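PDB 3AQ1: thermosome subunit from Methanococcoides burtonii, which probably binds and hydrolyses ATP to help unfolded proteins fold, as a group II chaperonin. Local coordinates for residues A188-F199 and G238-D249; L127-E137 and S320-H328. One frame throughout, in Å; residues are numbered along the deposited sequence.

The two contacts sit in neighbouring domains of an elongated monomer, their centres 28 Å apart and their nearest atoms about 11 Å apart, so they do not touch. Interaction 2 joins helix 121-132 to strand 323-329 in what corresponds to the intermediate domain of group II chaperonins. Interaction 1 pairs strand 184-193 with strand 241-244 in what corresponds to the apical domain. Along the chain the order is 127-137, then 188-199 and 238-249, then 320-328: the chain leaves the intermediate domain, builds the apical sheet and returns. Interaction 2 thus holds together segments from before and after the apical domain, while interaction 1 is formed wholly within that insertion.

Interaction 1 (A188-F199 and G238-D249); sequences AKILLLSCPVEF and GANVVFCQKGID
The parallel strand pair of a beta-alpha-beta unit, with helix 226-235 in the connection, puts Leu191 opposite Val242 and Leu193 opposite Cys244. Leu191 N donates to Val241 O at 2.8 Å and Leu191 O accepts from Phe243 N at 3.0 Å; Leu193 repeats the pattern with Phe243 O and Gln245 N. On one face, Ile190 has CG2 anti to its backbone N, which brings that methyl in plane to the edge of the Phe243 ring, 4.0 Å from CD2. Leu192 runs alongside Phe243, its CD2 3.9 Å from Phe243 CB. The other face packs Leu193 CD1 against Val242 CG1. Past the strands, Lys246 lies along Pro196 and its NZ bonds Ser194 O at 3.2 Å. Val197 then regains the pairing, N to Gly247 O and O to Asp249 N, just where Asp249 OD1 caps helix 250-258. Glu198 CB meets Asp249 CB at 3.7 Å, and its carboxylate reaches back over Gly247 CA. With an alanine at Glu198 the carboxylate is gone, and a gap is likely to open over Gly247 CA. Adjacent parallel strands joined through a helix are typical of the beta-alpha-beta unit, here in what corresponds to the chaperonin apical domain.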
loop_
_atom_site.group_PDB
_atom_site.type_symbol
_atom_site.label_atom_id
_atom_site.label_comp_id
_atom_site.label_asym_id
_atom_site.label_seq_id
_atom_site.Cartn_x
_atom_site.Cartn_y
_atom_site.Cartn_z
ATOM N N ALA A 188 -24.914 17.409 7.651
ATOM C CA ALA A 188 -24.503 18.172 6.494
ATOM C C ALA A 188 -25.039 17.506 5.239
ATOM O O ALA A 188 -25.107 16.279 5.151
ATOM C CB ALA A 188 -22.988 18.273 6.451
ATOM N N LYS A 189 -25.438 18.327 4.280
ATOM C CA LYS A 189 -25.799 17.830 2.965
ATOM C C LYS A 189 -24.831 18.496 2.020
ATOM O O LYS A 189 -24.831 19.713 1.877
ATOM C CB LYS A 189 -27.240 18.201 2.629
ATOM C CG LYS A 189 -28.211 17.692 3.643
ATOM C CD LYS A 189 -28.213 16.176 3.675
ATOM C CE LYS A 189 -28.944 15.649 4.898
ATOM N NZ LYS A 189 -29.231 14.209 4.733
ATOM N N ILE A 190 -23.989 17.694 1.388
ATOM C CA ILE A 190 -22.782 18.215 0.767
ATOM C C ILE A 190 -22.850 18.229 -0.746
ATOM O O ILE A 190 -23.197 17.225 -1.380
ATOM C CB ILE A 190 -21.581 17.388 1.199
ATOM C CG1 ILE A 190 -21.395 17.524 2.707
ATOM C CG2 ILE A 190 -20.339 17.807 0.421
ATOM C CD1 ILE A 190 -20.658 16.392 3.321
ATOM N N LEU A 191 -22.510 19.381 -1.312
ATOM C CA LEU A 191 -22.456 19.559 -2.758
ATOM C C LEU A 191 -20.996 19.752 -3.186
ATOM O O LEU A 191 -20.295 20.587 -2.625
ATOM C CB LEU A 191 -23.312 20.771 -3.163
ATOM C CG LEU A 191 -23.411 21.171 -4.635
ATOM C CD1 LEU A 191 -24.257 20.179 -5.408
ATOM C CD2 LEU A 191 -23.976 22.575 -4.787
ATOM N N LEU A 192 -20.529 18.971 -4.157
ATOM C CA LEU A 192 -19.165 19.139 -4.674
ATOM C C LEU A 192 -19.187 19.786 -6.056
ATOM O O LEU A 192 -19.857 19.291 -6.957
ATOM C CB LEU A 192 -18.415 17.799 -4.710
ATOM C CG LEU A 192 -18.493 17.055 -3.372
ATOM C CD1 LEU A 192 -17.891 15.668 -3.442
ATOM C CD2 LEU A 192 -17.831 17.861 -2.302
ATOM N N LEU A 193 -18.478 20.904 -6.212
ATOM C CA LEU A 193 -18.384 21.589 -7.504
ATOM C C LEU A 193 -16.961 21.587 -8.017
ATOM O O LEU A 193 -16.048 22.010 -7.322
ATOM C CB LEU A 193 -18.852 23.045 -7.394
ATOM C CG LEU A 193 -20.248 23.334 -6.816
ATOM C CD1 LEU A 193 -20.591 24.819 -6.884
ATOM C CD2 LEU A 193 -21.299 22.526 -7.525
ATOM N N SER A 194 -16.765 21.118 -9.241
ATOM C CA SER A 194 -15.470 21.260 -9.903
ATOM C C SER A 194 -15.512 22.515 -10.771
ATOM O O SER A 194 -14.486 23.019 -11.210
ATOM C CB SER A 194 -15.153 20.037 -10.758
ATOM O OG SER A 194 -16.079 19.929 -11.832
ATOM N N CYS A 195 -16.712 23.026 -11.008
ATOM C CA CYS A 195 -16.857 24.268 -11.740
ATOM C C CYS A 195 -16.813 25.465 -10.804
ATOM O O CYS A 195 -17.149 25.351 -9.626
ATOM C CB CYS A 195 -18.160 24.274 -12.546
ATOM S SG CYS A 195 -19.655 24.208 -11.588
ATOM N N PRO A 196 -16.407 26.626 -11.334
ATOM C CA PRO A 196 -16.386 27.862 -10.552
ATOM C C PRO A 196 -17.800 28.367 -10.354
ATOM O O PRO A 196 -18.663 28.100 -11.190
ATOM C CB PRO A 196 -15.642 28.850 -11.471
ATOM C CG PRO A 196 -15.141 28.050 -12.637
ATOM C CD PRO A 196 -16.036 26.862 -12.737
ATOM N N VAL A 197 -18.030 29.091 -9.266
ATOM C CA VAL A 197 -19.266 29.838 -9.100
ATOM C C VAL A 197 -18.967 31.319 -9.260
ATOM O O VAL A 197 -19.081 32.092 -8.314
ATOM C CB VAL A 197 -19.903 29.595 -7.727
ATOM C CG1 VAL A 197 -21.279 30.262 -7.650
ATOM C CG2 VAL A 197 -20.009 28.098 -7.443
ATOM N N GLU A 198 -18.569 31.711 -10.462
ATOM C CA GLU A 198 -18.273 33.110 -10.735
ATOM C C GLU A 198 -18.383 33.379 -12.222
ATOM O O GLU A 198 -18.533 32.453 -13.020
ATOM C CB GLU A 198 -16.872 33.487 -10.233
ATOM C CG GLU A 198 -15.724 32.823 -11.000
ATOM C CD GLU A 198 -14.392 32.843 -10.244
ATOM O OE1 GLU A 198 -13.447 32.180 -10.725
ATOM O OE2 GLU A 198 -14.289 33.501 -9.175
ATOM N N PHE A 199 -18.315 34.653 -12.586
ATOM C CA PHE A 199 -18.305 35.045 -13.983
ATOM C C PHE A 199 -17.252 34.230 -14.733
ATOM O O PHE A 199 -17.147 34.297 -15.957
ATOM C CB PHE A 199 -17.982 36.532 -14.107
ATOM C CG PHE A 199 -18.837 37.428 -13.241
ATOM C CD1 PHE A 199 -18.410 37.806 -11.975
ATOM C CD2 PHE A 199 -20.051 37.921 -13.707
ATOM C CE1 PHE A 199 -19.188 38.651 -11.182
ATOM C CE2 PHE A 199 -20.833 38.767 -12.921
ATOM C CZ PHE A 199 -20.401 39.132 -11.657
ATOM N N GLY A 238 -30.395 22.261 -2.053
ATOM C CA GLY A 238 -30.732 21.738 -0.739
ATOM C C GLY A 238 -29.525 21.617 0.179
ATOM O O GLY A 238 -29.656 21.431 1.393
ATOM N N ALA A 239 -28.350 21.745 -0.419
ATOM C CA ALA A 239 -27.082 21.529 0.262
ATOM C C ALA A 239 -26.805 22.475 1.426
ATOM O O ALA A 239 -27.007 23.674 1.333
ATOM C CB ALA A 239 -25.933 21.584 -0.746
ATOM N N ASN A 240 -26.326 21.888 2.517
ATOM C CA ASN A 240 -25.803 22.564 3.707
ATOM C C ASN A 240 -24.391 23.144 3.531
ATOM O O ASN A 240 -23.990 24.131 4.167
ATOM C CB ASN A 240 -25.653 21.493 4.773
ATOM C CG ASN A 240 -26.764 21.485 5.704
ATOM O OD1 ASN A 240 -27.393 22.509 5.919
ATOM N ND2 ASN A 240 -27.038 20.336 6.287
ATOM N N VAL A 241 -23.630 22.463 2.687
ATOM C CA VAL A 241 -22.198 22.602 2.638
ATOM C C VAL A 241 -21.798 22.486 1.184
ATOM O O VAL A 241 -22.238 21.565 0.478
ATOM C CB VAL A 241 -21.545 21.484 3.450
ATOM C CG1 VAL A 241 -20.071 21.425 3.181
ATOM C CG2 VAL A 241 -21.852 21.674 4.930
ATOM N N VAL A 242 -20.993 23.442 0.733
ATOM C CA VAL A 242 -20.509 23.430 -0.635
ATOM C C VAL A 242 -18.989 23.476 -0.639
ATOM O O VAL A 242 -18.394 24.376 -0.054
ATOM C CB VAL A 242 -21.036 24.633 -1.416
ATOM C CG1 VAL A 242 -20.535 24.591 -2.827
ATOM C CG2 VAL A 242 -22.538 24.646 -1.401
ATOM N N PHE A 243 -18.370 22.492 -1.280
ATOM C CA PHE A 243 -16.939 22.539 -1.573
ATOM C C PHE A 243 -16.749 22.835 -3.050
ATOM O O PHE A 243 -17.224 22.098 -3.907
ATOM C CB PHE A 243 -16.263 21.214 -1.223
ATOM C CG PHE A 243 -16.188 20.942 0.245
ATOM C CD1 PHE A 243 -15.181 21.503 1.013
ATOM C CD2 PHE A 243 -17.118 20.117 0.860
ATOM C CE1 PHE A 243 -15.108 21.260 2.380
ATOM C CE2 PHE A 243 -17.048 19.858 2.216
ATOM C CZ PHE A 243 -16.039 20.426 2.984
ATOM N N CYS A 244 -16.068 23.925 -3.359
ATOM C CA CYS A 244 -15.849 24.280 -4.751
ATOM C C CYS A 244 -14.370 24.165 -5.096
ATOM O O CYS A 244 -13.508 24.627 -4.361
ATOM C CB CYS A 244 -16.361 25.687 -5.042
ATOM S SG CYS A 244 -16.174 26.194 -6.745
ATOM N N GLN A 245 -14.073 23.532 -6.219
ATOM C CA GLN A 245 -12.696 23.341 -6.593
ATOM C C GLN A 245 -12.102 24.675 -7.033
ATOM O O GLN A 245 -10.899 24.879 -6.951
ATOM C CB GLN A 245 -12.583 22.295 -7.699
ATOM C CG GLN A 245 -11.161 22.043 -8.160
ATOM C CD GLN A 245 -11.095 21.125 -9.357
ATOM O OE1 GLN A 245 -11.824 20.135 -9.441
ATOM N NE2 GLN A 245 -10.217 21.447 -10.295
ATOM N N LYS A 246 -12.947 25.589 -7.494
ATOM C CA LYS A 246 -12.449 26.853 -8.017
ATOM C C LYS A 246 -12.999 28.032 -7.239
ATOM O O LYS A 246 -13.354 27.892 -6.075
ATOM C CB LYS A 246 -12.738 26.984 -9.516
ATOM C CG LYS A 246 -11.729 26.235 -10.388
ATOM C CD LYS A 246 -12.381 25.583 -11.601
ATOM C CE LYS A 246 -11.425 24.602 -12.287
ATOM N NZ LYS A 246 -12.121 23.736 -13.294
ATOM N N GLY A 247 -13.044 29.196 -7.877
ATOM C CA GLY A 247 -13.519 30.399 -7.225
ATOM C C GLY A 247 -15.020 30.452 -6.950
ATOM O O GLY A 247 -15.839 29.834 -7.643
ATOM N N ILE A 248 -15.375 31.187 -5.904
ATOM C CA ILE A 248 -16.753 31.564 -5.666
ATOM C C ILE A 248 -16.804 33.086 -5.570
ATOM O O ILE A 248 -16.336 33.672 -4.589
ATOM C CB ILE A 248 -17.300 30.967 -4.369
ATOM C CG1 ILE A 248 -17.044 29.453 -4.308
ATOM C CG2 ILE A 248 -18.771 31.285 -4.257
ATOM C CD1 ILE A 248 -17.483 28.788 -2.997
ATOM N N ASP A 249 -17.342 33.716 -6.609
ATOM C CA ASP A 249 -17.545 35.155 -6.630
ATOM C C ASP A 249 -18.000 35.710 -5.278
ATOM O O ASP A 249 -18.709 35.046 -4.519
ATOM C CB ASP A 249 -18.570 35.518 -7.708
ATOM C CG ASP A 249 -18.871 37.002 -7.738
ATOM O OD1 ASP A 249 -19.770 37.421 -6.987
ATOM O OD2 ASP A 249 -18.201 37.754 -8.488
#

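Interaction 2 (L127-E137 and S320-H328)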
loop_
_atom_site.group_PDB
_atom_site.type_symbol
_atom_site.label_atom_id
_atom_site.label_comp_id
_atom_site.label_asym_id
_atom_site.label_seq_id
_atom_site.Cartn_x
_atom_site.Cartn_y
_atom_site.Cartn_z
ATOM N N LEU A 127 1.745 4.118 15.181
ATOM C CA LEU A 127 0.802 4.966 14.486
ATOM C C LEU A 127 0.338 4.269 13.210
ATOM O O LEU A 127 -0.858 4.234 12.927
ATOM C CB LEU A 127 1.446 6.325 14.186
ATOM C CG LEU A 127 0.590 7.381 13.514
ATOM C CD1 LEU A 127 -0.729 7.461 14.241
ATOM C CD2 LEU A 127 1.311 8.711 13.536
ATOM N N THR A 128 1.281 3.708 12.452
ATOM C CA THR A 128 0.940 2.946 11.258
ATOM C C THR A 128 -0.089 1.848 11.531
ATOM O O THR A 128 -1.075 1.710 10.810
ATOM C CB THR A 128 2.151 2.244 10.667
ATOM O OG1 THR A 128 3.132 3.210 10.289
ATOM C CG2 THR A 128 1.724 1.472 9.449
ATOM N N VAL A 129 0.162 1.061 12.572
ATOM C CA VAL A 129 -0.651 -0.106 12.877
ATOM C C VAL A 129 -2.068 0.285 13.334
ATOM O O VAL A 129 -3.058 -0.350 12.968
ATOM C CB VAL A 129 0.077 -1.026 13.898
ATOM C CG1 VAL A 129 -0.848 -2.090 14.462
ATOM C CG2 VAL A 129 1.278 -1.685 13.245
ATOM N N LYS A 130 -2.153 1.357 14.106
ATOM C CA LYS A 130 -3.421 1.853 14.610
ATOM C C LYS A 130 -4.298 2.443 13.496
ATOM O O LYS A 130 -5.521 2.358 13.550
ATOM C CB LYS A 130 -3.144 2.887 15.687
ATOM C CG LYS A 130 -4.353 3.562 16.258
ATOM C CD LYS A 130 -3.943 4.414 17.446
ATOM C CE LYS A 130 -5.109 5.205 18.016
ATOM N NZ LYS A 130 -4.635 6.138 19.086
ATOM N N ALA A 131 -3.660 3.044 12.496
ATOM C CA ALA A 131 -4.351 3.612 11.348
ATOM C C ALA A 131 -4.844 2.495 10.439
ATOM O O ALA A 131 -6.029 2.434 10.099
ATOM C CB ALA A 131 -3.417 4.541 10.580
ATOM N N VAL A 132 -3.930 1.609 10.052
ATOM C CA VAL A 132 -4.273 0.490 9.190
ATOM C C VAL A 132 -5.355 -0.363 9.818
ATOM O O VAL A 132 -6.383 -0.601 9.201
ATOM C CB VAL A 132 -3.054 -0.379 8.861
ATOM C CG1 VAL A 132 -3.493 -1.748 8.382
ATOM C CG2 VAL A 132 -2.224 0.296 7.794
ATOM N N ARG A 133 -5.138 -0.797 11.056
ATOM C CA ARG A 133 -6.131 -1.609 11.767
ATOM C C ARG A 133 -7.526 -1.011 11.761
ATOM O O ARG A 133 -8.499 -1.719 11.992
ATOM C CB ARG A 133 -5.710 -1.873 13.216
ATOM C CG ARG A 133 -4.788 -3.057 13.367
ATOM C CD ARG A 133 -4.310 -3.200 14.781
ATOM N NE ARG A 133 -5.396 -3.515 15.698
ATOM C CZ ARG A 133 -5.219 -4.169 16.840
ATOM N NH1 ARG A 133 -3.999 -4.573 17.189
ATOM N NH2 ARG A 133 -6.255 -4.426 17.630
ATOM N N SER A 134 -7.628 0.288 11.506
ATOM C CA SER A 134 -8.900 0.971 11.675
ATOM C C SER A 134 -9.624 1.191 10.349
ATOM O O SER A 134 -10.740 1.699 10.323
ATOM C CB SER A 134 -8.710 2.279 12.453
ATOM O OG SER A 134 -8.796 3.423 11.627
ATOM N N ILE A 135 -8.989 0.794 9.250
ATOM C CA ILE A 135 -9.642 0.807 7.951
ATOM C C ILE A 135 -9.719 -0.592 7.333
ATOM O O ILE A 135 -10.012 -0.731 6.143
ATOM C CB ILE A 135 -8.919 1.735 6.954
ATOM C CG1 ILE A 135 -7.508 1.211 6.661
ATOM C CG2 ILE A 135 -8.873 3.150 7.487
ATOM C CD1 ILE A 135 -7.009 1.582 5.313
ATOM N N VAL A 136 -9.441 -1.625 8.132
ATOM C CA VAL A 136 -9.565 -3.011 7.669
ATOM C C VAL A 136 -11.009 -3.402 7.357
ATOM O O VAL A 136 -11.878 -3.341 8.227
ATOM C CB VAL A 136 -9.021 -4.017 8.703
ATOM C CG1 VAL A 136 -9.256 -5.448 8.215
ATOM C CG2 VAL A 136 -7.545 -3.779 8.959
ATOM N N GLU A 137 -11.260 -3.815 6.118
ATOM C CA GLU A 137 -12.605 -4.209 5.694
ATOM C C GLU A 137 -12.730 -5.724 5.613
ATOM O O GLU A 137 -11.799 -6.410 5.200
ATOM C CB GLU A 137 -12.966 -3.567 4.345
ATOM C CG GLU A 137 -13.206 -2.058 4.421
ATOM C CD GLU A 137 -13.353 -1.388 3.054
ATOM O OE1 GLU A 137 -12.403 -1.450 2.238
ATOM O OE2 GLU A 137 -14.416 -0.769 2.809
ATOM N N SER A 320 -17.874 5.659 5.501
ATOM C CA SER A 320 -16.490 5.909 5.829
ATOM C C SER A 320 -15.889 4.808 6.684
ATOM O O SER A 320 -16.282 4.594 7.834
ATOM C CB SER A 320 -16.316 7.265 6.524
ATOM O OG SER A 320 -16.642 7.196 7.904
ATOM N N LYS A 321 -14.944 4.095 6.094
ATOM C CA LYS A 321 -13.935 3.418 6.878
ATOM C C LYS A 321 -12.787 4.428 7.013
ATOM O O LYS A 321 -12.000 4.383 7.966
ATOM C CB LYS A 321 -13.479 2.133 6.185
ATOM C CG LYS A 321 -14.269 0.902 6.593
ATOM C CD LYS A 321 -14.160 0.669 8.089
ATOM C CE LYS A 321 -14.783 -0.658 8.484
ATOM N NZ LYS A 321 -14.644 -0.902 9.945
ATOM N N ALA A 322 -12.763 5.363 6.062
ATOM C CA ALA A 322 -11.764 6.420 5.947
ATOM C C ALA A 322 -11.379 7.174 7.224
ATOM O O ALA A 322 -12.197 7.426 8.105
ATOM C CB ALA A 322 -12.191 7.404 4.868
ATOM N N VAL A 323 -10.111 7.542 7.289
ATOM C CA VAL A 323 -9.541 8.276 8.410
ATOM C C VAL A 323 -8.463 9.222 7.901
ATOM O O VAL A 323 -7.865 9.011 6.860
ATOM C CB VAL A 323 -8.857 7.344 9.436
ATOM C CG1 VAL A 323 -9.668 6.103 9.664
ATOM C CG2 VAL A 323 -7.493 6.965 8.958
ATOM N N THR A 324 -8.215 10.272 8.651
ATOM C CA THR A 324 -7.133 11.171 8.328
ATOM C C THR A 324 -6.203 11.137 9.505
ATOM O O THR A 324 -6.643 11.254 10.641
ATOM C CB THR A 324 -7.645 12.605 8.148
ATOM O OG1 THR A 324 -8.563 12.635 7.052
ATOM C CG2 THR A 324 -6.502 13.559 7.865
ATOM N N VAL A 325 -4.922 10.937 9.229
ATOM C CA VAL A 325 -3.885 11.075 10.234
ATOM C C VAL A 325 -3.406 12.516 10.197
ATOM O O VAL A 325 -2.828 12.942 9.198
ATOM C CB VAL A 325 -2.655 10.200 9.914
ATOM C CG1 VAL A 325 -1.609 10.391 10.980
ATOM C CG2 VAL A 325 -3.022 8.727 9.781
ATOM N N LEU A 326 -3.659 13.274 11.258
ATOM C CA LEU A 326 -2.949 14.530 11.427
ATOM C C LEU A 326 -1.584 14.193 12.015
ATOM O O LEU A 326 -1.459 13.938 13.214
ATOM C CB LEU A 326 -3.711 15.476 12.347
ATOM C CG LEU A 326 -5.108 15.843 11.870
ATOM C CD1 LEU A 326 -5.752 16.800 12.840
ATOM C CD2 LEU A 326 -5.021 16.452 10.486
ATOM N N LEU A 327 -0.566 14.168 11.159
ATOM C CA LEU A 327 0.789 13.783 11.555
ATOM C C LEU A 327 1.589 14.962 12.104
ATOM O O LEU A 327 1.764 15.970 11.412
ATOM C CB LEU A 327 1.526 13.187 10.356
ATOM C CG LEU A 327 2.935 12.637 10.569
ATOM C CD1 LEU A 327 2.911 11.559 11.633
ATOM C CD2 LEU A 327 3.469 12.088 9.254
ATOM N N HIS A 328 2.070 14.832 13.340
ATOM C CA HIS A 328 2.922 15.858 13.953
ATOM C C HIS A 328 4.405 15.455 14.055
ATOM O O HIS A 328 4.734 14.286 14.252
ATOM C CB HIS A 328 2.403 16.225 15.342
ATOM C CG HIS A 328 1.152 17.042 15.322
ATOM N ND1 HIS A 328 -0.103 16.480 15.384
ATOM C CD2 HIS A 328 0.962 18.380 15.239
ATOM C CE1 HIS A 328 -1.015 17.438 15.337
ATOM N NE2 HIS A 328 -0.394 18.599 15.244
#
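Leu127 and Ala131 lie on the side of helix 121-132 that faces Val325 and Leu327 of strand 323-329. The segment axes come within 10.1 Å and run nearly antiparallel, at 160°. Packing is close and apolar here: one branch of Leu127, CD2, meets Leu327 CD1 at 3.8 Å and also touches Val325 CG1. Leu127 gets there because CG stands anti to its backbone N (chi1 -177°), and the two leucines approach at a slant. A turn of helix further on, the short Ala131 CB sits 4.3 Å from Val325 CG2. The chain then makes a type I turn from Val132 to Ile135, and Ile135 lays CG2 across Val323 CG1 at 3.8 Å, the two side chains crossing at about a right angle. The same CG2 lies against the carbonyl O of Lys321.

The far end is looser and more open to solvent. Lys321 and Glu137 slide past each other in opposite directions, touching through their methylenes, CG to CG 3.8 Å. Their charged ends therefore part, leaving Lys321 NZ 7.1 Å from Glu137 OE2, so this is aliphatic contact and not a salt bridge. Behind the helix, Thr128 and Val132 pack on helix 332-355, while Val323 and Val325 pair with strand 151-157. A helix laid over a small mixed sheet, with a second helix behind it, is consistent with the intermediate domain of group II chaperonins.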